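Local coordinates for protein mirolysin (Tannerella forsythia, PDB 6R7V) that is a zinc-dependent metallopeptidase of the pappalysin family, here as a latent zymogen whose pro-segment cysteine binds the zinc, and probably cleaves proteins or peptides, at residues A[8-12]-A[13-17]; A[69-72]-A[73-76]; A[121-125]-A[126-130]; A[146-150]-A[151-155]. The protein carries 1 engineered substitution. All coordinates share one frame; numbering follows the deposited sequence. Where two conformers were deposited one is given.

Contact 1. Residues A[8-12]-A[13-17]; sequences SELNM and EQIRR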
loop_
_atom_site.group_PDB
_atom_site.type_symbol
_atom_site.label_atom_id
_atom_site.label_comp_id
_atom_site.label_asym_id
_atom_site.label_seq_id
_atom_site.Cartn_x
_atom_site.Cartn_y
_atom_site.Cartn_z
ATOM N N SER A 8 4.030 6.531 5.965
ATOM C CA SER A 8 4.026 5.262 6.678
ATOM C C SER A 8 5.408 4.712 6.975
ATOM O O SER A 8 5.660 3.526 6.810
ATOM C CB SER A 8 3.215 4.232 5.912
ATOM O OG SER A 8 1.870 4.658 5.788
ATOM N N GLU A 9 6.276 5.555 7.511
ATOM C CA GLU A 9 7.584 5.106 7.954
ATOM C C GLU A 9 7.451 4.502 9.349
ATOM O O GLU A 9 6.662 4.994 10.158
ATOM C CB GLU A 9 8.581 6.279 7.963
ATOM C CG GLU A 9 8.898 6.821 6.570
ATOM C CD GLU A 9 9.781 8.051 6.444
ATOM O OE1 GLU A 9 10.068 8.454 5.293
ATOM O OE2 GLU A 9 10.181 8.617 7.488
ATOM N N LEU A 10 8.267 3.484 9.657
ATOM C CA LEU A 10 8.316 2.864 10.974
ATOM C C LEU A 10 9.747 2.833 11.472
ATOM O O LEU A 10 10.430 1.806 11.390
ATOM C CB LEU A 10 7.714 1.446 10.996
ATOM C CG LEU A 10 6.195 1.334 10.749
ATOM C CD1 LEU A 10 5.779 -0.143 10.677
ATOM C CD2 LEU A 10 5.375 2.032 11.858
ATOM N N ASN A 11 10.224 3.984 11.960
ATOM C CA ASN A 11 11.566 4.106 12.508
ATOM C C ASN A 11 11.526 3.560 13.917
ATOM O O ASN A 11 11.083 4.245 14.838
ATOM C CB ASN A 11 12.036 5.559 12.439
ATOM C CG ASN A 11 13.457 5.727 12.895
ATOM O OD1 ASN A 11 13.919 5.033 13.804
ATOM N ND2 ASN A 11 14.185 6.638 12.257
ATOM N N MET A 12 11.906 2.294 14.064
ATOM C CA MET A 12 11.751 1.586 15.325
ATOM C C MET A 12 12.547 2.199 16.465
ATOM O O MET A 12 12.004 2.236 17.566
ATOM C CB MET A 12 12.051 0.090 15.168
ATOM C CG MET A 12 11.057 -0.616 14.255
ATOM S SD MET A 12 9.280 -0.350 14.593
ATOM C CE MET A 12 9.134 -0.987 16.211
ATOM N N GLU A 13 13.771 2.727 16.209
ATOM C CA GLU A 13 14.571 3.440 17.218
ATOM C C GLU A 13 13.795 4.650 17.739
ATOM O O GLU A 13 13.752 4.880 18.954
ATOM C CB GLU A 13 15.921 3.888 16.601
ATOM C CG GLU A 13 16.819 4.712 17.520
ATOM C CD GLU A 13 18.126 5.260 16.963
ATOM O OE1 GLU A 13 18.539 6.353 17.413
ATOM O OE2 GLU A 13 18.748 4.597 16.100
ATOM N N GLN A 14 13.206 5.434 16.820
ATOM C CA GLN A 14 12.435 6.632 17.183
ATOM C C GLN A 14 11.153 6.258 17.894
ATOM O O GLN A 14 10.815 6.901 18.881
ATOM C CB GLN A 14 12.112 7.475 15.939
ATOM C CG GLN A 14 11.454 8.833 16.238
ATOM C CD GLN A 14 11.341 9.669 14.988
ATOM O OE1 GLN A 14 12.170 9.585 14.076
ATOM N NE2 GLN A 14 10.315 10.498 14.912
ATOM N N ILE A 15 10.425 5.239 17.393
ATOM C CA ILE A 15 9.152 4.833 17.994
ATOM C C ILE A 15 9.374 4.305 19.418
ATOM O O ILE A 15 8.577 4.617 20.302
ATOM C CB ILE A 15 8.447 3.805 17.082
ATOM C CG1 ILE A 15 7.978 4.508 15.801
ATOM C CG2 ILE A 15 7.288 3.093 17.802
ATOM C CD1 ILE A 15 7.447 3.549 14.705
ATOM N N ARG A 16 10.478 3.572 19.660
ATOM C CA ARG A 16 10.814 3.050 20.980
ATOM C C ARG A 16 10.810 4.175 22.024
ATOM O O ARG A 16 10.340 3.952 23.137
ATOM C CB ARG A 16 12.184 2.361 20.934
ATOM C CG ARG A 16 12.451 1.431 22.110
ATOM C CD ARG A 16 13.868 0.906 22.044
ATOM N NE ARG A 16 14.026 -0.298 22.856
ATOM C CZ ARG A 16 15.105 -1.073 22.850
ATOM N NH1 ARG A 16 15.157 -2.153 23.616
ATOM N NH2 ARG A 16 16.140 -0.777 22.069
ATOM N N ARG A 17 11.245 5.405 21.645
ATOM C CA ARG A 17 11.301 6.548 22.568
ATOM C C ARG A 17 10.036 7.431 22.476
ATOM O O ARG A 17 9.481 7.806 23.514
ATOM C CB ARG A 17 12.567 7.385 22.253
ATOM C CG ARG A 17 12.660 8.742 22.937
ATOM C CD ARG A 17 13.942 9.473 22.587
ATOM N NE ARG A 17 15.022 9.167 23.530
ATOM C CZ ARG A 17 16.071 8.396 23.256
ATOM N NH1 ARG A 17 17.003 8.182 24.174
ATOM N NH2 ARG A 17 16.200 7.839 22.056
HETATM O O HOH W 1 15.437 2.390 13.591
HETATM O O HOH W 2 12.451 9.451 11.401
#
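N11 caps the start of helix 12-18 and meets Q14 with its side-chain amide. N11 OD1 accepts from Q14 N at 3.1 Å, a nearly straight bond with an N-H...O angle of 165°. The donor stands above the amide carbonyl plane. CG of N11 lies anti to the backbone N (chi1 -176°), which carries OD1 forward to the first-turn N-H of Q14. The N11 side chain thus accepts an amide N-H of the first turn, the N-cap arrangement. One water extends the cap, donating to N11 OD1 and accepting from E13 N. A second water accepts weakly from N11 ND2 and donates to Q14 OE1 at 2.7 Å.

Two backbone bonds continue the helix. I15 N gives to N11 O at 2.8 Å, and R16 N gives to M12 O at 2.9 Å.

The apolar contacts centre on I15. Its CD1 touches CD2 of L10 at 3.8 Å. The folded M12 chain brings its SD to 4.3 Å from the same I15 CD1.

The L10 side chain lies about 9 Å from the zinc, which C6 ligates in this zymogen, and packs on F169. L10 N bonds to D221, and E9 bonds to Y269. M12 and I15 both rest on Y23 of helix 20-32, and M12 also reaches I26, so the short helix packs against the next one.

Contact 2. Residues A[69-72]-A[73-76]; sequences SQIQ and VLNE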
loop_
_atom_site.group_PDB
_atom_site.type_symbol
_atom_site.label_atom_id
_atom_site.label_comp_id
_atom_site.label_asym_id
_atom_site.label_seq_id
_atom_site.Cartn_x
_atom_site.Cartn_y
_atom_site.Cartn_z
ATOM N N SER A 69 -7.952 2.850 -14.169
ATOM C CA SER A 69 -6.561 2.567 -14.511
ATOM C C SER A 69 -5.761 2.240 -13.247
ATOM O O SER A 69 -4.875 1.390 -13.322
ATOM C CB SER A 69 -5.911 3.713 -15.273
ATOM O OG SER A 69 -5.513 4.802 -14.462
ATOM N N GLN A 70 -6.089 2.838 -12.086
ATOM C CA GLN A 70 -5.367 2.478 -10.869
ATOM C C GLN A 70 -5.665 1.046 -10.436
ATOM O O GLN A 70 -4.756 0.325 -9.978
ATOM C CB GLN A 70 -5.707 3.447 -9.727
ATOM C CG GLN A 70 -4.941 3.128 -8.433
ATOM C CD GLN A 70 -3.446 3.287 -8.626
ATOM O OE1 GLN A 70 -2.953 4.409 -8.694
ATOM N NE2 GLN A 70 -2.683 2.210 -8.688
ATOM N N ILE A 71 -6.926 0.620 -10.577
ATOM C CA ILE A 71 -7.293 -0.744 -10.215
ATOM C C ILE A 71 -6.565 -1.717 -11.141
ATOM O O ILE A 71 -6.072 -2.768 -10.683
ATOM C CB ILE A 71 -8.818 -0.922 -10.265
ATOM C CG1 ILE A 71 -9.491 0.105 -9.340
ATOM C CG2 ILE A 71 -9.200 -2.361 -9.830
ATOM C CD1 ILE A 71 -9.029 0.098 -7.830
ATOM N N GLN A 72 -6.440 -1.337 -12.427
ATOM C CA GLN A 72 -5.682 -2.145 -13.402
ATOM C C GLN A 72 -4.224 -2.321 -12.952
ATOM O O GLN A 72 -3.699 -3.444 -12.955
ATOM C CB GLN A 72 -5.718 -1.475 -14.771
ATOM C CG GLN A 72 -5.044 -2.307 -15.855
ATOM C CD GLN A 72 -5.017 -1.617 -17.201
ATOM O OE1 GLN A 72 -5.104 -0.385 -17.317
ATOM N NE2 GLN A 72 -4.880 -2.409 -18.251
ATOM N N VAL A 73 -3.591 -1.223 -12.513
ATOM C CA VAL A 73 -2.201 -1.290 -12.056
ATOM C C VAL A 73 -2.079 -2.198 -10.822
ATOM O O VAL A 73 -1.148 -3.019 -10.758
ATOM C CB VAL A 73 -1.675 0.131 -11.746
ATOM C CG1 VAL A 73 -0.335 0.075 -10.989
ATOM C CG2 VAL A 73 -1.500 0.955 -13.028
ATOM N N LEU A 74 -3.007 -2.100 -9.854
ATOM C CA LEU A 74 -2.910 -2.983 -8.691
ATOM C C LEU A 74 -3.009 -4.442 -9.104
ATOM O O LEU A 74 -2.241 -5.263 -8.635
ATOM C CB LEU A 74 -3.977 -2.677 -7.644
ATOM C CG LEU A 74 -3.919 -1.269 -7.003
ATOM C CD1 LEU A 74 -5.097 -1.067 -6.063
ATOM C CD2 LEU A 74 -2.633 -1.098 -6.154
ATOM N N ASN A 75 -3.906 -4.744 -10.033
ATOM C CA ASN A 75 -4.055 -6.123 -10.504
ATOM C C ASN A 75 -2.839 -6.592 -11.282
ATOM O O ASN A 75 -2.514 -7.774 -11.200
ATOM C CB ASN A 75 -5.317 -6.268 -11.322
ATOM C CG ASN A 75 -6.530 -6.372 -10.406
ATOM O OD1 ASN A 75 -6.521 -7.190 -9.500
ATOM N ND2 ASN A 75 -7.560 -5.571 -10.605
ATOM N N GLU A 76 -2.132 -5.697 -11.955
ATOM C CA GLU A 76 -0.889 -6.083 -12.610
ATOM C C GLU A 76 0.202 -6.335 -11.598
ATOM O O GLU A 76 0.825 -7.415 -11.588
ATOM C CB GLU A 76 -0.396 -4.968 -13.551
ATOM C CG GLU A 76 -1.261 -4.801 -14.790
ATOM C CD GLU A 76 -0.801 -3.689 -15.723
ATOM O OE1 GLU A 76 0.283 -3.102 -15.505
ATOM O OE2 GLU A 76 -1.555 -3.392 -16.673
HETATM O O HOH W 3 -3.631 -4.968 -17.237
#
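V73, L74, N75 and E76 each donate their backbone N to the carbonyl four residues back, on S69, Q70, I71 and Q72. V73 N to S69 O is 3.0 Å, and E76 N to Q72 O is 2.9 Å. The whole span is regular alpha helix.

Q72 and E76 are one turn apart. Their amide and carboxylate planes are 68° apart, and CG of Q72 lies 3.7 Å from OE2 of E76. A water joins the two ends: it accepts from Q72 NE2 at 3.0 Å and donates to E76 OE2 at 2.7 Å.

The I71 and N75 side chains run alongside each other. CG2 of I71 is 3.7 Å from ND2 of N75.

Q70 is bent at chi2 (63°), which folds its amide along the helix. NE2 of Q70 comes 3.8 Å from CB of V73 and 4.1 Å from CG of L74. The polar ends have further partners: OE1 and NE2 of the buried Q70 amide bond to G190 N and G202 O, N75 OD1 accepts from F103 N, and E76 OE2 forms a salt bridge with R191.

Helix 64-77 packs against strand 101-105 through I71, L74 and N75, and against helix 203-212, which carries zinc ligands H207 and H211, through Q70, V73 and L74. This is consistent with the backing helix of a metzincin catalytic domain.

Contact 3. Residues A[121-125]-A[126-130]; sequences TSTST and ETFSM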
loop_
_atom_site.group_PDB
_atom_site.type_symbol
_atom_site.label_atom_id
_atom_site.label_comp_id
_atom_site.label_asym_id
_atom_site.label_seq_id
_atom_site.Cartn_x
_atom_site.Cartn_y
_atom_site.Cartn_z
ATOM N N THR A 121 -17.203 13.313 -3.026
ATOM C CA THR A 121 -17.547 14.214 -1.933
ATOM C C THR A 121 -16.896 15.544 -2.171
ATOM O O THR A 121 -15.670 15.643 -2.163
ATOM C CB THR A 121 -17.094 13.652 -0.571
ATOM O OG1 THR A 121 -17.566 12.306 -0.431
ATOM C CG2 THR A 121 -17.558 14.535 0.622
ATOM N N SER A 122 -17.714 16.592 -2.359
ATOM C CA SER A 122 -17.166 17.937 -2.478
ATOM C C SER A 122 -16.834 18.412 -1.061
ATOM O O SER A 122 -17.481 17.997 -0.078
ATOM C CB SER A 122 -18.140 18.866 -3.192
ATOM O OG SER A 122 -19.299 19.106 -2.420
ATOM N N THR A 123 -15.771 19.207 -0.942
ATOM C CA THR A 123 -15.318 19.679 0.354
ATOM C C THR A 123 -14.826 21.102 0.291
ATOM O O THR A 123 -14.356 21.554 -0.755
ATOM C CB THR A 123 -14.206 18.740 0.904
ATOM O OG1 THR A 123 -13.865 19.131 2.237
ATOM C CG2 THR A 123 -12.933 18.726 0.042
ATOM N N SER A 124 -14.886 21.773 1.443
ATOM C CA SER A 124 -14.328 23.085 1.682
ATOM C C SER A 124 -12.858 22.965 2.126
ATOM O O SER A 124 -12.162 23.983 2.115
ATOM C CB SER A 124 -15.134 23.792 2.771
ATOM O OG SER A 124 -16.391 24.228 2.277
ATOM N N THR A 125 -12.383 21.764 2.550
ATOM C CA THR A 125 -11.012 21.595 2.988
ATOM C C THR A 125 -10.079 21.732 1.783
ATOM O O THR A 125 -10.270 21.049 0.779
ATOM C CB THR A 125 -10.875 20.244 3.690
ATOM O OG1 THR A 125 -11.735 20.248 4.822
ATOM C CG2 THR A 125 -9.456 19.953 4.121
ATOM N N GLU A 126 -9.098 22.635 1.871
ATOM C CA GLU A 126 -8.155 22.826 0.760
ATOM C C GLU A 126 -7.091 21.737 0.703
ATOM O O GLU A 126 -6.746 21.269 -0.385
ATOM C CB GLU A 126 -7.483 24.190 0.864
ATOM C CG GLU A 126 -8.340 25.310 0.301
ATOM C CD GLU A 126 -7.564 26.526 -0.165
ATOM O OE1 GLU A 126 -7.982 27.136 -1.176
ATOM O OE2 GLU A 126 -6.535 26.866 0.464
ATOM N N THR A 127 -6.558 21.353 1.864
ATOM C CA THR A 127 -5.502 20.355 1.950
ATOM C C THR A 127 -5.769 19.424 3.133
ATOM O O THR A 127 -6.041 19.938 4.226
ATOM C CB THR A 127 -4.124 21.049 2.098
ATOM O OG1 THR A 127 -3.965 22.039 1.082
ATOM C CG2 THR A 127 -2.953 20.064 2.043
ATOM N N PHE A 128 -5.667 18.090 2.937
ATOM C CA PHE A 128 -5.904 17.144 4.018
ATOM C C PHE A 128 -4.614 16.845 4.718
ATOM O O PHE A 128 -3.537 16.920 4.119
ATOM C CB PHE A 128 -6.555 15.871 3.486
ATOM C CG PHE A 128 -8.005 16.140 3.155
ATOM C CD1 PHE A 128 -8.376 16.575 1.890
ATOM C CD2 PHE A 128 -8.983 16.085 4.146
ATOM C CE1 PHE A 128 -9.707 16.905 1.608
ATOM C CE2 PHE A 128 -10.314 16.397 3.865
ATOM C CZ PHE A 128 -10.679 16.773 2.587
ATOM N N SER A 129 -4.730 16.490 5.988
ATOM C CA SER A 129 -3.607 16.232 6.871
ATOM C C SER A 129 -3.557 14.772 7.278
ATOM O O SER A 129 -4.562 14.211 7.723
ATOM C CB SER A 129 -3.728 17.120 8.111
ATOM O OG SER A 129 -3.080 16.600 9.258
ATOM N N MET A 130 -2.374 14.165 7.151
ATOM C CA MET A 130 -2.213 12.781 7.570
ATOM C C MET A 130 -2.409 12.673 9.074
ATOM O O MET A 130 -3.106 11.760 9.535
ATOM C CB MET A 130 -0.852 12.207 7.178
ATOM C CG MET A 130 -0.666 10.831 7.740
ATOM S SD MET A 130 0.993 10.187 7.698
ATOM C CE MET A 130 1.788 11.204 8.950
#
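Strand 118-122 ends at S122, and the chain bends at T123-T125 and runs on as loop to bring the F128 ring against T125, with no hydrogen bond between 121-125 and 126-130. T125 CG2 sits over one face of the F128 ring, 3.7 Å from its centroid and 13° off the ring normal. This is a CH-pi contact. CB of T125 adds a second touch, 3.6 Å from CZ of F128. T125 aims its methyl at the ring because CG2 lies opposite the backbone N about the CA-CB bond. The same CG2 comes 3.4 Å from T127 O.

T123 approaches the same ring from another direction. Its CG2 lies at the ring edge, near the plane, 3.9 Å from CZ of F128. The bend that brings T123 and T125 together round the ring is an ST turn: T123 OG1 accepts from T125 N at 3.0 Å, with an N-H...O angle of 164°. OG1 is also hydrogen-bonded to G141 O, so this hydroxyl has two polar partners.

F128 is buried, whereas S124, E126 and T127 are exposed. F128 and T123 both touch V54 of strand 45-55, and the T123 backbone bonds to Y55. The backbone of F128 pairs with N158, just past strand 152-157.

Contact 4. Residues A[146-150]-A[151-155]; sequences WNTRR and YLNIW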
loop_
_atom_site.group_PDB
_atom_site.type_symbol
_atom_site.label_atom_id
_atom_site.label_comp_id
_atom_site.label_asym_id
_atom_site.label_seq_id
_atom_site.Cartn_x
_atom_site.Cartn_y
_atom_site.Cartn_z
ATOM N N TRP A 146 -16.284 2.907 4.386
ATOM C CA TRP A 146 -17.226 1.820 4.254
ATOM C C TRP A 146 -16.668 0.664 5.045
ATOM O O TRP A 146 -15.463 0.374 4.912
ATOM C CB TRP A 146 -17.358 1.396 2.795
ATOM C CG TRP A 146 -18.108 2.347 1.908
ATOM C CD1 TRP A 146 -18.516 3.631 2.183
ATOM C CD2 TRP A 146 -18.551 2.062 0.584
ATOM N NE1 TRP A 146 -19.273 4.118 1.129
ATOM C CE2 TRP A 146 -19.244 3.201 0.110
ATOM C CE3 TRP A 146 -18.532 0.907 -0.216
ATOM C CZ2 TRP A 146 -19.856 3.227 -1.144
ATOM C CZ3 TRP A 146 -19.048 0.973 -1.489
ATOM C CH2 TRP A 146 -19.735 2.107 -1.930
ATOM N N ASN A 147 -17.534 -0.021 5.809
ATOM C CA ASN A 147 -17.183 -1.185 6.637
ATOM C C ASN A 147 -15.749 -1.739 6.295
ATOM O O ASN A 147 -15.584 -2.513 5.343
ATOM C CB ASN A 147 -18.222 -2.277 6.452
ATOM C CG ASN A 147 -18.003 -3.452 7.385
ATOM O OD1 ASN A 147 -16.961 -3.584 8.055
ATOM N ND2 ASN A 147 -18.956 -4.370 7.376
ATOM N N THR A 148 -14.731 -1.393 7.122
ATOM C CA THR A 148 -13.340 -1.750 6.820
ATOM C C THR A 148 -13.043 -3.247 6.969
ATOM O O THR A 148 -11.952 -3.685 6.575
ATOM C CB THR A 148 -12.364 -0.913 7.642
ATOM O OG1 THR A 148 -12.630 -1.135 9.025
ATOM C CG2 THR A 148 -12.476 0.560 7.324
ATOM N N ARG A 149 -14.013 -4.025 7.493
ATOM C CA ARG A 149 -13.835 -5.481 7.577
ATOM C C ARG A 149 -14.093 -6.096 6.215
ATOM O O ARG A 149 -13.679 -7.219 5.957
ATOM C CB ARG A 149 -14.825 -6.091 8.577
ATOM C CG ARG A 149 -14.770 -5.477 9.965
ATOM C CD ARG A 149 -15.796 -6.092 10.913
ATOM N NE ARG A 149 -15.594 -7.526 11.159
ATOM C CZ ARG A 149 -14.594 -8.029 11.876
ATOM N NH1 ARG A 149 -13.654 -7.230 12.371
ATOM N NH2 ARG A 149 -14.510 -9.339 12.084
ATOM N N ARG A 150 -14.831 -5.383 5.345
ATOM C CA ARG A 150 -15.255 -5.917 4.063
ATOM C C ARG A 150 -14.687 -5.206 2.849
ATOM O O ARG A 150 -14.651 -5.821 1.782
ATOM C CB ARG A 150 -16.776 -5.875 3.981
ATOM C CG ARG A 150 -17.387 -6.852 4.995
ATOM C CD ARG A 150 -18.884 -6.865 4.982
ATOM N NE ARG A 150 -19.355 -7.201 6.324
ATOM C CZ ARG A 150 -20.629 -7.313 6.674
ATOM N NH1 ARG A 150 -21.588 -7.145 5.773
ATOM N NH2 ARG A 150 -20.955 -7.598 7.926
ATOM N N TYR A 151 -14.319 -3.941 2.974
ATOM C CA TYR A 151 -13.810 -3.178 1.836
ATOM C C TYR A 151 -12.475 -2.586 2.139
ATOM O O TYR A 151 -12.221 -2.125 3.256
ATOM C CB TYR A 151 -14.747 -1.967 1.526
ATOM C CG TYR A 151 -16.200 -2.323 1.295
ATOM C CD1 TYR A 151 -16.700 -2.509 0.005
ATOM C CD2 TYR A 151 -17.111 -2.354 2.356
ATOM C CE1 TYR A 151 -18.052 -2.765 -0.216
ATOM C CE2 TYR A 151 -18.472 -2.557 2.139
ATOM C CZ TYR A 151 -18.936 -2.774 0.852
ATOM O OH TYR A 151 -20.267 -3.025 0.657
ATOM N N LEU A 152 -11.626 -2.531 1.108
ATOM C CA LEU A 152 -10.436 -1.682 1.151
ATOM C C LEU A 152 -10.887 -0.307 0.709
ATOM O O LEU A 152 -11.359 -0.124 -0.417
ATOM C CB LEU A 152 -9.293 -2.188 0.261
ATOM C CG LEU A 152 -8.196 -1.158 -0.145
ATOM C CD1 LEU A 152 -7.399 -0.635 1.073
ATOM C CD2 LEU A 152 -7.197 -1.753 -1.126
ATOM N N ASN A 153 -10.721 0.670 1.606
ATOM C CA ASN A 153 -11.047 2.067 1.349
ATOM C C ASN A 153 -9.813 2.818 0.878
ATOM O O ASN A 153 -8.789 2.820 1.582
ATOM C CB ASN A 153 -11.560 2.735 2.616
ATOM C CG ASN A 153 -12.906 2.263 3.055
ATOM O OD1 ASN A 153 -13.934 2.918 2.826
ATOM N ND2 ASN A 153 -12.949 1.113 3.690
ATOM N N ILE A 154 -9.900 3.419 -0.316
ATOM C CA ILE A 154 -8.830 4.218 -0.875
ATOM C C ILE A 154 -9.336 5.630 -1.029
ATOM O O ILE A 154 -10.249 5.853 -1.852
ATOM C CB ILE A 154 -8.334 3.695 -2.230
ATOM C CG1 ILE A 154 -7.884 2.215 -2.166
ATOM C CG2 ILE A 154 -7.207 4.617 -2.718
ATOM C CD1 ILE A 154 -7.401 1.654 -3.569
ATOM N N TRP A 155 -8.814 6.575 -0.230
ATOM C CA TRP A 155 -9.237 7.970 -0.340
ATOM C C TRP A 155 -8.292 8.673 -1.278
ATOM O O TRP A 155 -7.075 8.423 -1.211
ATOM C CB TRP A 155 -9.218 8.644 1.037
ATOM C CG TRP A 155 -10.308 8.220 1.952
ATOM C CD1 TRP A 155 -11.484 8.880 2.171
ATOM C CD2 TRP A 155 -10.258 7.154 2.917
ATOM N NE1 TRP A 155 -12.211 8.243 3.157
ATOM C CE2 TRP A 155 -11.491 7.156 3.608
ATOM C CE3 TRP A 155 -9.313 6.149 3.224
ATOM C CZ2 TRP A 155 -11.768 6.252 4.643
ATOM C CZ3 TRP A 155 -9.608 5.230 4.219
ATOM C CH2 TRP A 155 -10.803 5.309 4.948
#
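N153 reaches back to W146 with its whole amide. From CB, its CG lies anti to the carbonyl carbon (chi1 -70°), and CG itself is 3.7 Å from both N and O of W146. At the tip, OD1 accepts from W146 N at 2.8 Å. The other branch, ND2, donates to W146 O at 2.9 Å, in the carbonyl plane and close to the plane of its own amide. ND2 also passes 3.7 Å from CG2 of T148. Two bonds thus fix the rotation of this buried amide, and H52 NE2 adds a third, to OD1.

W146 and Y151 make a T-shaped stack. The tryptophan edge points at the tyrosine face, with planes 75° apart and CE3 of W146 3.7 Å from CE1 of Y151. Y151 OH bonds to R108 O.

The turn between them is closed at N147. Its O accepts from R150 N and from Y151 N, the latter at 3.0 Å.

Strand 152-157 then runs parallel to strands 45-55 and 182-185. The arrangement is a turn in which N147 O takes the N-H groups three and four residues on, with an Asx turn from N147 OD1 to R149 N. It leads into an inner strand of the central sheet, and the N153 amide ties the incoming loop to that strand.

Overall arrangement
Contacts 3 and 4 serve the same mixed sheet: one lies where strand 118-122 ends, the other where strand 152-157 begins. Their centres are 19 Å apart. Contact 3 is at the surface and relies on a methyl over a ring. Contact 4 is more buried, and joins amide hydrogen bonds to an aromatic pair. Contacts 1 and 2 are partly buried, on opposite sides of the chain's centre. Contact 1 is the loop-to-helix start of helix 12-18, with a side-chain cap. Contact 2 lies wholly within helix 64-77 and has the regular i to i+4 backbone hydrogen bonds. Contacts 2 and 4 approach to about 4 Å at their nearest atoms without touching.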